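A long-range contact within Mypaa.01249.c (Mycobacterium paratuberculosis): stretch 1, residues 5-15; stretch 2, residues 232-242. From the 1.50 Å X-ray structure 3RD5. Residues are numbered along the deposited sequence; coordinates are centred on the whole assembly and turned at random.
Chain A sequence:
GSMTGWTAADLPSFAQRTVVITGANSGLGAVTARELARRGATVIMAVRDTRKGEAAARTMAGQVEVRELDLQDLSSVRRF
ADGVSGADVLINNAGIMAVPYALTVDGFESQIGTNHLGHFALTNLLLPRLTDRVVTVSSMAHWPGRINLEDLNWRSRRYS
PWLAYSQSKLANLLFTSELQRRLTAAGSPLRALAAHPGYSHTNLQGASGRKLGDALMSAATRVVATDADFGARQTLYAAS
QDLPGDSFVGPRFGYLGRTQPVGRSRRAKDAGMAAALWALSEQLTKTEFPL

Stretch 1 5-15: GWTAADLPSFA
Stretch 2, residues 232-242: ARQTLYAASQD

Stretch 2 is a helix that enters from earlier in the chain and runs through its i to i+4 bonds, such as L236 N to A232 O (2.9 Å) and Y237 N to R233 O (3.0 Å), with phi/psi near -64/-40; S240 is at -120/-25 and Q241 at -93/158. Stretch 1 lies along it as a mostly extended segment, W6 at -67/141 and T7 at -137/173, broken by one 3-10 turn at A8–D10. D10 N to T7 O (2.8 Å) and L11 N to A8 O (3.0 Å) hold that turn, and side chains brace it: T7 N donates to D10 OD2 (3.0 Å), and A9 N to T7 OG1 (3.2 Å), with T7 in p and D10 in m. L11 (-60/137) and P12 (-76/172) then resume the extended path. The two chains advance in the same sense: A8 CA sits 5.9 Å from R233 CA, and L11 CA 7.0 Å from S240 CA. Together they bury 536 Å².

W6 is the largest contributor. Its t rotamer, with chi2 at 97°, lays the indole against the helix, where Y237, also t, presents its ring edge to the indole face: the five-membered ring and the Y237 ring have centroids 5.0 Å apart and planes at 88°, with W6 CD2 to Y237 CD2 at 3.5 Å. Y237 CB adds a CH-pi contact, 4.1 Å from the centroid of the six-membered ring. W6 CH2 reaches L236 CB at 4.0 Å.

L236 (m, t) points toward stretch 1 and serves several apolar partners. Its CD1 lies 4.0 Å from A8 CB, and its CD2 lies 4.2 Å from CD1 of L11, whose CA-to-CB bond points sideways but whose m, t side chain brings its end closer. Further along, P12 CD and F14 CZ each approach S240 CB at 3.8 Å; F14 (m, chi2 71°) meets it with its ring edge.

Two waters bridge the stretches. One water accepts from W6 NE1 (3.0 Å) and donates to D10 O (2.7 Å) and Q241 OE1 (3.0 Å), tying the indole and the 3-10 turn to the end of stretch 2. A second accepts from A8 N (2.9 Å) and R233 NE (3.0 Å). R233 adopts t, t, m with chi4 at 168°; its CD lies 3.4 Å from W6 O, and T7 CG2 lies over one guanidinium face, 3.9 Å from R233 NE. The rule is apolar packing on the helix face, with one water joining the donor W6 NE1 to the acceptors D10 O and Q241 OE1, and another accepting from A8 N and R233 NE.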

ATOM      1  N   GLY A   5     -16.857  -9.876 -15.215  1.00 35.95           N
ATOM      2  CA  GLY A   5     -15.914  -9.669 -14.132  1.00 30.02           C
ATOM      3  C   GLY A   5     -16.464  -8.868 -12.948  1.00 24.51           C
ATOM      4  O   GLY A   5     -17.430  -8.122 -13.056  1.00 23.56           O
ATOM      5  N   TRP A   6     -15.798  -9.028 -11.808  1.00 21.20           N
ATOM      6  CA  TRP A   6     -16.163  -8.297 -10.589  1.00 19.02           C
ATOM      7  C   TRP A   6     -15.872  -6.818 -10.792  1.00 18.42           C
ATOM      8  O   TRP A   6     -14.842  -6.465 -11.357  1.00 18.89           O
ATOM      9  CB  TRP A   6     -15.291  -8.807  -9.461  1.00 18.67           C
ATOM     10  CG  TRP A   6     -15.680  -8.344  -8.084  1.00 17.57           C
ATOM     11  CD1 TRP A   6     -16.429  -9.020  -7.184  1.00 18.12           C
ATOM     12  CD2 TRP A   6     -15.248  -7.138  -7.416  1.00 16.27           C
ATOM     13  NE1 TRP A   6     -16.551  -8.313  -6.013  1.00 18.69           N
ATOM     14  CE2 TRP A   6     -15.808  -7.161  -6.128  1.00 16.20           C
ATOM     15  CE3 TRP A   6     -14.411  -6.055  -7.776  1.00 15.82           C
ATOM     16  CZ2 TRP A   6     -15.607  -6.137  -5.223  1.00 16.45           C
ATOM     17  CZ3 TRP A   6     -14.218  -5.050  -6.873  1.00 16.08           C
ATOM     18  CH2 TRP A   6     -14.796  -5.095  -5.612  1.00 15.84           C
ATOM     19  N   THR A   7     -16.751  -5.968 -10.286  1.00 17.74           N
ATOM     20  CA  THR A   7     -16.520  -4.521 -10.301  1.00 18.94           C
ATOM     21  C   THR A   7     -16.931  -3.946  -8.957  1.00 17.93           C
ATOM     22  O   THR A   7     -17.511  -4.615  -8.108  1.00 17.63           O
ATOM     23  CB  THR A   7     -17.308  -3.754 -11.396  1.00 19.83           C
ATOM     24  OG1 THR A   7     -18.698  -3.709 -11.069  1.00 22.10           O
ATOM     25  CG2 THR A   7     -17.082  -4.372 -12.782  1.00 21.63           C
ATOM     26  N   ALA A   8     -16.649  -2.667  -8.750  1.00 18.34           N
ATOM     27  CA  ALA A   8     -17.038  -2.033  -7.484  1.00 18.42           C
ATOM     28  C   ALA A   8     -18.544  -2.077  -7.196  1.00 19.74           C
ATOM     29  O   ALA A   8     -18.940  -2.005  -6.036  1.00 20.23           O
ATOM     30  CB  ALA A   8     -16.506  -0.553  -7.457  1.00 19.34           C
ATOM     31  N   ALA A   9     -19.364  -2.287  -8.231  1.00 20.76           N
ATOM     32  CA  ALA A   9     -20.793  -2.477  -8.035  1.00 21.58           C
ATOM     33  C   ALA A   9     -21.110  -3.689  -7.153  1.00 20.94           C
ATOM     34  O   ALA A   9     -22.182  -3.769  -6.541  1.00 23.64           O
ATOM     35  CB  ALA A   9     -21.528  -2.577  -9.389  1.00 23.17           C
ATOM     36  N   ASP A  10     -20.150  -4.607  -7.073  1.00 19.76           N
ATOM     37  CA  ASP A  10     -20.311  -5.861  -6.345  1.00 20.07           C
ATOM     38  C   ASP A  10     -19.774  -5.756  -4.915  1.00 20.54           C
ATOM     39  O   ASP A  10     -19.770  -6.734  -4.182  1.00 21.91           O
ATOM     40  CB  ASP A  10     -19.589  -6.995  -7.089  1.00 20.84           C
ATOM     41  CG  ASP A  10     -20.122  -7.191  -8.497  1.00 22.07           C
ATOM     42  OD1 ASP A  10     -21.375  -7.361  -8.639  1.00 25.20           O
ATOM     43  OD2 ASP A  10     -19.333  -7.199  -9.456  1.00 21.90           O
ATOM     44  N   LEU A  11     -19.328  -4.573  -4.501  1.00 19.50           N
ATOM     45  CA  LEU A  11     -18.801  -4.458  -3.137  1.00 19.57           C
ATOM     46  C   LEU A  11     -19.834  -4.810  -2.081  1.00 21.18           C
ATOM     47  O   LEU A  11     -20.984  -4.370  -2.171  1.00 22.38           O
ATOM     48  CB  LEU A  11     -18.328  -3.042  -2.831  1.00 19.44           C
ATOM     49  CG  LEU A  11     -16.952  -2.631  -3.143  1.00 20.07           C
ATOM     50  CD1 LEU A  11     -16.832  -1.105  -2.975  1.00 22.62           C
ATOM     51  CD2 LEU A  11     -15.844  -3.419  -2.309  1.00 16.20           C
ATOM     52  N   PRO A  12     -19.438  -5.577  -1.055  1.00 19.63           N
ATOM     53  CA  PRO A  12     -20.329  -5.814   0.070  1.00 21.02           C
ATOM     54  C   PRO A  12     -20.417  -4.587   0.991  1.00 19.00           C
ATOM     55  O   PRO A  12     -19.655  -3.614   0.841  1.00 18.47           O
ATOM     56  CB  PRO A  12     -19.671  -6.981   0.795  1.00 21.64           C
ATOM     57  CG  PRO A  12     -18.262  -6.759   0.601  1.00 22.30           C
ATOM     58  CD  PRO A  12     -18.124  -6.214  -0.833  1.00 19.82           C
ATOM     59  N   SER A  13     -21.316  -4.639   1.946  1.00 19.55           N
ATOM     60  CA  SER A  13     -21.429  -3.573   2.927  1.00 18.92           C
ATOM     61  C   SER A  13     -20.157  -3.480   3.779  1.00 18.15           C
ATOM     62  O   SER A  13     -19.557  -4.484   4.159  1.00 19.34           O
ATOM     63  CB  SER A  13     -22.620  -3.819   3.833  1.00 20.73           C
ATOM     64  OG  SER A  13     -22.740  -2.800   4.835  1.00 20.56           O
ATOM     65  N   PHE A  14     -19.757  -2.228   4.064  1.00 16.47           N
ATOM     66  CA  PHE A  14     -18.710  -1.918   5.033  1.00 16.44           C
ATOM     67  C   PHE A  14     -19.289  -1.149   6.235  1.00 16.22           C
ATOM     68  O   PHE A  14     -18.518  -0.492   6.967  1.00 16.33           O
ATOM     69  CB  PHE A  14     -17.547  -1.129   4.386  1.00 15.72           C
ATOM     70  CG  PHE A  14     -16.535  -2.010   3.683  1.00 14.81           C
ATOM     71  CD1 PHE A  14     -16.863  -2.659   2.481  1.00 15.58           C
ATOM     72  CD2 PHE A  14     -15.249  -2.216   4.222  1.00 15.21           C
ATOM     73  CE1 PHE A  14     -15.920  -3.489   1.872  1.00 15.36           C
ATOM     74  CE2 PHE A  14     -14.345  -3.028   3.584  1.00 15.71           C
ATOM     75  CZ  PHE A  14     -14.709  -3.682   2.432  1.00 16.28           C
ATOM     76  N   ALA A  15     -20.595  -1.254   6.482  1.00 17.73           N
ATOM     77  CA  ALA A  15     -21.213  -0.548   7.589  1.00 17.70           C
ATOM     78  C   ALA A  15     -20.521  -0.832   8.904  1.00 19.15           C
ATOM     79  O   ALA A  15     -20.261  -1.993   9.224  1.00 19.70           O
ATOM     80  CB  ALA A  15     -22.698  -0.952   7.722  1.00 19.51           C
ATOM     81  N   ALA A 232      -8.684   1.365  -9.010  1.00 13.12           N
ATOM     82  CA  ALA A 232      -9.253   1.217  -7.667  1.00 13.33           C
ATOM     83  C   ALA A 232      -9.978  -0.099  -7.533  1.00 13.02           C
ATOM     84  O   ALA A 232     -10.046  -0.675  -6.435  1.00 13.15           O
ATOM     85  CB  ALA A 232     -10.200   2.399  -7.333  1.00 15.01           C
ATOM     86  N   ARG A 233     -10.573  -0.571  -8.626  1.00 13.72           N
ATOM     87  CA  ARG A 233     -11.287  -1.844  -8.624  1.00 13.18           C
ATOM     88  C   ARG A 233     -10.457  -2.970  -8.024  1.00 12.33           C
ATOM     89  O   ARG A 233     -10.936  -3.822  -7.290  1.00 13.19           O
ATOM     90  CB  ARG A 233     -11.703  -2.198 -10.042  1.00 13.76           C
ATOM     91  CG  ARG A 233     -12.475  -3.507 -10.205  1.00 14.80           C
ATOM     92  CD  ARG A 233     -12.643  -3.899 -11.676  1.00 15.28           C
ATOM     93  NE  ARG A 233     -13.434  -2.920 -12.384  1.00 16.44           N
ATOM     94  CZ  ARG A 233     -13.541  -2.893 -13.708  1.00 20.34           C
ATOM     95  NH1 ARG A 233     -12.856  -3.748 -14.440  1.00 20.97           N
ATOM     96  NH2 ARG A 233     -14.291  -1.960 -14.289  1.00 23.69           N
ATOM     97  N   GLN A 234      -9.182  -2.966  -8.396  1.00 11.86           N
ATOM     98  CA  GLN A 234      -8.277  -4.039  -8.003  1.00 12.22           C
ATOM     99  C   GLN A 234      -8.085  -4.014  -6.483  1.00 12.42           C
ATOM    100  O   GLN A 234      -8.172  -5.053  -5.795  1.00 13.14           O
ATOM    101  CB  GLN A 234      -6.956  -3.924  -8.759  1.00 12.51           C
ATOM    102  CG  GLN A 234      -7.028  -3.577 -10.256  1.00 12.09           C
ATOM    103  CD  GLN A 234      -7.950  -4.438 -11.074  1.00 12.34           C
ATOM    104  OE1 GLN A 234      -8.035  -5.664 -10.845  1.00 13.95           O
ATOM    105  NE2 GLN A 234      -8.634  -3.809 -12.074  1.00 13.65           N
ATOM    106  N   THR A 235      -7.793  -2.835  -5.951  1.00 11.84           N
ATOM    107  CA  THR A 235      -7.655  -2.653  -4.507  1.00 12.19           C
ATOM    108  C   THR A 235      -8.941  -3.018  -3.757  1.00 12.46           C
ATOM    109  O   THR A 235      -8.899  -3.662  -2.715  1.00 13.11           O
ATOM    110  CB  THR A 235      -7.278  -1.223  -4.174  1.00 12.71           C
ATOM    111  OG1 THR A 235      -6.087  -0.854  -4.874  1.00 12.95           O
ATOM    112  CG2 THR A 235      -7.048  -1.035  -2.680  1.00 13.46           C
ATOM    113  N   LEU A 236     -10.074  -2.594  -4.310  1.00 11.88           N
ATOM    114  CA  LEU A 236     -11.372  -2.823  -3.668  1.00 12.81           C
ATOM    115  C   LEU A 236     -11.714  -4.314  -3.556  1.00 12.83           C
ATOM    116  O   LEU A 236     -12.299  -4.764  -2.582  1.00 13.55           O
ATOM    117  CB  LEU A 236     -12.459  -2.027  -4.413  1.00 13.01           C
ATOM    118  CG  LEU A 236     -12.393  -0.498  -4.247  1.00 13.03           C
ATOM    119  CD1 LEU A 236     -13.273   0.240  -5.299  1.00 15.03           C
ATOM    120  CD2 LEU A 236     -12.760  -0.083  -2.808  1.00 14.14           C
ATOM    121  N   TYR A 237     -11.319  -5.088  -4.577  1.00 12.82           N
ATOM    122  CA  TYR A 237     -11.460  -6.538  -4.534  1.00 13.37           C
ATOM    123  C   TYR A 237     -10.578  -7.136  -3.417  1.00 12.94           C
ATOM    124  O   TYR A 237     -11.051  -7.897  -2.569  1.00 13.48           O
ATOM    125  CB  TYR A 237     -11.100  -7.115  -5.904  1.00 14.24           C
ATOM    126  CG  TYR A 237     -11.284  -8.604  -6.093  1.00 14.66           C
ATOM    127  CD1 TYR A 237     -10.313  -9.487  -5.673  1.00 16.39           C
ATOM    128  CD2 TYR A 237     -12.358  -9.100  -6.786  1.00 16.91           C
ATOM    129  CE1 TYR A 237     -10.399 -10.858  -5.949  1.00 18.63           C
ATOM    130  CE2 TYR A 237     -12.446 -10.465  -7.060  1.00 18.91           C
ATOM    131  CZ  TYR A 237     -11.459 -11.307  -6.638  1.00 20.05           C
ATOM    132  OH  TYR A 237     -11.564 -12.669  -6.930  1.00 26.10           O
ATOM    133  N   ALA A 238      -9.315  -6.726  -3.351  1.00 12.77           N
ATOM    134  CA  ALA A 238      -8.422  -7.188  -2.283  1.00 12.81           C
ATOM    135  C   ALA A 238      -8.907  -6.788  -0.882  1.00 13.28           C
ATOM    136  O   ALA A 238      -8.760  -7.546   0.067  1.00 14.80           O
ATOM    137  CB  ALA A 238      -6.992  -6.673  -2.508  1.00 13.45           C
ATOM    138  N   ALA A 239      -9.539  -5.624  -0.775  1.00 12.90           N
ATOM    139  CA  ALA A 239     -10.030  -5.136   0.529  1.00 12.89           C
ATOM    140  C   ALA A 239     -11.272  -5.815   1.014  1.00 13.67           C
ATOM    141  O   ALA A 239     -11.557  -5.740   2.210  1.00 14.92           O
ATOM    142  CB  ALA A 239     -10.286  -3.632   0.457  1.00 14.61           C
ATOM    143  N   SER A 240     -12.009  -6.474   0.111  1.00 13.50           N
ATOM    144  CA  SER A 240     -13.350  -6.952   0.425  1.00 15.00           C
ATOM    145  C   SER A 240     -13.583  -8.460   0.329  1.00 16.50           C
ATOM    146  O   SER A 240     -14.576  -8.933   0.894  1.00 18.95           O
ATOM    147  CB  SER A 240     -14.375  -6.222  -0.439  1.00 15.13           C
ATOM    148  OG  SER A 240     -14.219  -6.513  -1.807  1.00 15.22           O
ATOM    149  N   GLN A 241     -12.792  -9.179  -0.474  1.00 15.13           N
ATOM    150  CA  GLN A 241     -13.098 -10.581  -0.783  1.00 15.84           C
ATOM    151  C   GLN A 241     -12.400 -11.530   0.168  1.00 16.47           C
ATOM    152  O   GLN A 241     -11.405 -11.198   0.759  1.00 16.53           O
ATOM    153  CB  GLN A 241     -12.716 -10.894  -2.227  1.00 16.41           C
ATOM    154  CG  GLN A 241     -13.409 -10.014  -3.250  1.00 17.53           C
ATOM    155  CD  GLN A 241     -14.925 -10.018  -3.149  1.00 20.31           C
ATOM    156  OE1 GLN A 241     -15.599  -9.002  -2.753  1.00 22.48           O
ATOM    157  NE2 GLN A 241     -15.507 -11.166  -3.475  1.00 19.98           N
ATOM    158  N   ASP A 242     -12.932 -12.750   0.275  1.00 18.58           N
ATOM    159  CA  ASP A 242     -12.391 -13.755   1.213  1.00 18.73           C
ATOM    160  C   ASP A 242     -11.245 -14.479   0.532  1.00 20.16           C
ATOM    161  O   ASP A 242     -11.446 -15.513  -0.109  1.00 23.31           O
ATOM    162  CB  ASP A 242     -13.483 -14.756   1.633  1.00 21.05           C
ATOM    163  CG  ASP A 242     -13.004 -15.721   2.672  1.00 23.67           C
ATOM    164  OD1 ASP A 242     -11.870 -15.625   3.164  1.00 23.19           O
ATOM    165  OD2 ASP A 242     -13.787 -16.646   3.000  1.00 26.64           O
TER
HETATM  166  O   HOH W   1     -18.396  -9.001  -3.726  1.00 27.16           O
HETATM  167  O   HOH W   2     -15.082  -1.116 -10.700  1.00 17.64           O